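PDB 6THL: Box C/D snoRNA protein 1 from Saccharomyces cerevisiae, which is required for the accumulation of box C/D snoRNAs, with roles in snoRNA processing, transport to the nucleolus and ribosome biogenesis. Local coordinates for residues N82-C87 and T113-K118. Sequence-based numbering, arbitrary orientation.
Sequences NVFQKC and TQILQK
F84 reaches from helix 81-90 to the aliphatic side chains of L116 and I115 on helix 109-117, and the contact between the two segments is apolar. L116 makes the closer approach: its CD2 methyl lies 3.5 Å from F84 CD1 and also approaches CE1, oblique to the ring. With F84 CG anti to the backbone N (chi1 172°), the ring extends toward segment 113-118, where F84 CA and L116 CA, the nearest pair between the two segments, are 8.3 Å apart. A long flat side chain suits that spacing, and the branched leucine, itself buried, offers it a compact methyl end. I115 adds a lighter touch at the far end of the ring, where its CD1 comes within 4.2 Å of F84 CZ and the two side chains cross at about a right angle; at this exposed margin a slender aliphatic branch is enough. Without the ring, as with an alanine here, L116 CD2 and I115 CD1 would probably lose their aromatic partner and a gap would open between the two segments. This is plain helix-to-helix packing within the BCD1 domain. L116 also touches V76 and M79, in the loop ahead of helix 81-90, while V83 touches strand 62-70, C87 strand 40-49, and K86 both.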
loop_
_atom_site.group_PDB
_atom_site.type_symbol
_atom_site.label_atom_id
_atom_site.label_comp_id
_atom_site.label_asym_id
_atom_site.label_seq_id
_atom_site.Cartn_x
_atom_site.Cartn_y
_atom_site.Cartn_z
ATOM N N ASN B 82 -16.899 -11.541 6.461
ATOM C CA ASN B 82 -16.439 -10.136 6.631
ATOM C C ASN B 82 -17.203 -9.086 5.795
ATOM O O ASN B 82 -17.517 -7.961 6.276
ATOM C CB ASN B 82 -14.915 -10.020 6.361
ATOM C CG ASN B 82 -14.432 -10.884 5.196
ATOM O OD1 ASN B 82 -15.198 -11.617 4.543
ATOM N ND2 ASN B 82 -13.140 -10.813 4.943
ATOM N N VAL B 83 -17.472 -9.489 4.548
ATOM C CA VAL B 83 -18.111 -8.660 3.545
ATOM C C VAL B 83 -19.579 -8.479 3.901
ATOM O O VAL B 83 -20.113 -7.379 3.799
ATOM C CB VAL B 83 -18.016 -9.287 2.124
ATOM C CG1 VAL B 83 -18.691 -8.378 1.090
ATOM C CG2 VAL B 83 -16.570 -9.575 1.731
ATOM N N PHE B 84 -20.234 -9.572 4.277
ATOM C CA PHE B 84 -21.579 -9.497 4.797
ATOM C C PHE B 84 -21.503 -8.614 6.016
ATOM O O PHE B 84 -22.006 -7.507 6.020
ATOM C CB PHE B 84 -22.114 -10.881 5.162
ATOM C CG PHE B 84 -23.425 -10.845 5.874
ATOM C CD1 PHE B 84 -24.605 -11.061 5.184
ATOM C CD2 PHE B 84 -23.486 -10.589 7.236
ATOM C CE1 PHE B 84 -25.831 -11.017 5.841
ATOM C CE2 PHE B 84 -24.703 -10.536 7.899
ATOM C CZ PHE B 84 -25.878 -10.749 7.197
ATOM N N GLN B 85 -20.827 -9.075 7.053
ATOM C CA GLN B 85 -20.796 -8.287 8.264
ATOM C C GLN B 85 -20.853 -6.828 7.851
ATOM O O GLN B 85 -21.718 -6.068 8.303
ATOM C CB GLN B 85 -19.532 -8.573 9.086
ATOM C CG GLN B 85 -19.598 -9.883 9.865
ATOM C CD GLN B 85 -18.269 -10.266 10.507
ATOM O OE1 GLN B 85 -17.199 -10.134 9.898
ATOM N NE2 GLN B 85 -18.331 -10.754 11.745
ATOM N N LYS B 86 -19.933 -6.467 6.961
ATOM C CA LYS B 86 -19.721 -5.083 6.584
ATOM C C LYS B 86 -20.978 -4.469 5.899
ATOM O O LYS B 86 -21.351 -3.324 6.190
ATOM C CB LYS B 86 -18.434 -4.962 5.745
ATOM C CG LYS B 86 -17.843 -3.571 5.727
ATOM C CD LYS B 86 -17.090 -3.263 7.011
ATOM C CE LYS B 86 -17.098 -1.772 7.258
ATOM N NZ LYS B 86 -15.815 -1.325 7.839
ATOM N N CYS B 87 -21.646 -5.230 5.027
ATOM C CA CYS B 87 -22.971 -4.837 4.511
ATOM C C CYS B 87 -23.936 -4.666 5.710
ATOM O O CYS B 87 -24.594 -3.634 5.857
ATOM C CB CYS B 87 -23.535 -5.875 3.504
ATOM S SG CYS B 87 -22.698 -6.157 1.882
ATOM N N THR B 113 -26.892 -15.607 3.149
ATOM C CA THR B 113 -27.374 -15.724 1.792
ATOM C C THR B 113 -28.823 -15.258 1.717
ATOM O O THR B 113 -29.181 -14.499 0.821
ATOM C CB THR B 113 -27.209 -17.177 1.306
ATOM O OG1 THR B 113 -25.822 -17.527 1.378
ATOM C CG2 THR B 113 -27.671 -17.358 -0.130
ATOM N N GLN B 114 -29.620 -15.664 2.701
ATOM C CA GLN B 114 -31.069 -15.409 2.749
ATOM C C GLN B 114 -31.424 -13.950 3.091
ATOM O O GLN B 114 -32.431 -13.424 2.620
ATOM C CB GLN B 114 -31.690 -16.364 3.782
ATOM C CG GLN B 114 -33.114 -16.854 3.548
ATOM C CD GLN B 114 -33.617 -17.646 4.753
ATOM O OE1 GLN B 114 -33.721 -18.883 4.721
ATOM N NE2 GLN B 114 -33.887 -16.931 5.848
ATOM N N ILE B 115 -30.604 -13.306 3.912
ATOM C CA ILE B 115 -30.868 -11.917 4.331
ATOM C C ILE B 115 -30.485 -10.887 3.268
ATOM O O ILE B 115 -31.066 -9.805 3.236
ATOM C CB ILE B 115 -30.147 -11.542 5.653
ATOM C CG1 ILE B 115 -30.559 -12.506 6.784
ATOM C CG2 ILE B 115 -30.451 -10.088 6.041
ATOM C CD1 ILE B 115 -29.593 -12.553 7.947
ATOM N N LEU B 116 -29.507 -11.209 2.419
ATOM C CA LEU B 116 -29.124 -10.313 1.318
ATOM C C LEU B 116 -30.147 -10.356 0.179
ATOM O O LEU B 116 -30.242 -9.408 -0.588
ATOM C CB LEU B 116 -27.729 -10.642 0.765
ATOM C CG LEU B 116 -26.542 -10.712 1.744
ATOM C CD1 LEU B 116 -25.274 -11.043 0.974
ATOM C CD2 LEU B 116 -26.345 -9.450 2.565
ATOM N N GLN B 117 -30.908 -11.445 0.069
ATOM C CA GLN B 117 -31.905 -11.558 -0.997
ATOM C C GLN B 117 -33.135 -10.665 -0.822
ATOM O O GLN B 117 -33.784 -10.310 -1.803
ATOM C CB GLN B 117 -32.365 -12.994 -1.135
ATOM C CG GLN B 117 -31.305 -13.908 -1.704
ATOM C CD GLN B 117 -31.769 -15.343 -1.756
ATOM O OE1 GLN B 117 -31.006 -16.267 -1.462
ATOM N NE2 GLN B 117 -33.033 -15.541 -2.124
ATOM N N LYS B 118 -33.456 -10.313 0.420
ATOM C CA LYS B 118 -34.645 -9.523 0.725
ATOM C C LYS B 118 -34.167 -8.162 1.201
ATOM O O LYS B 118 -34.671 -7.588 2.165
ATOM C CB LYS B 118 -35.497 -10.246 1.780
ATOM C CG LYS B 118 -35.632 -11.759 1.575
ATOM C CD LYS B 118 -36.253 -12.148 0.227
ATOM C CE LYS B 118 -35.908 -13.586 -0.167
ATOM N NZ LYS B 118 -36.708 -14.095 -1.315
#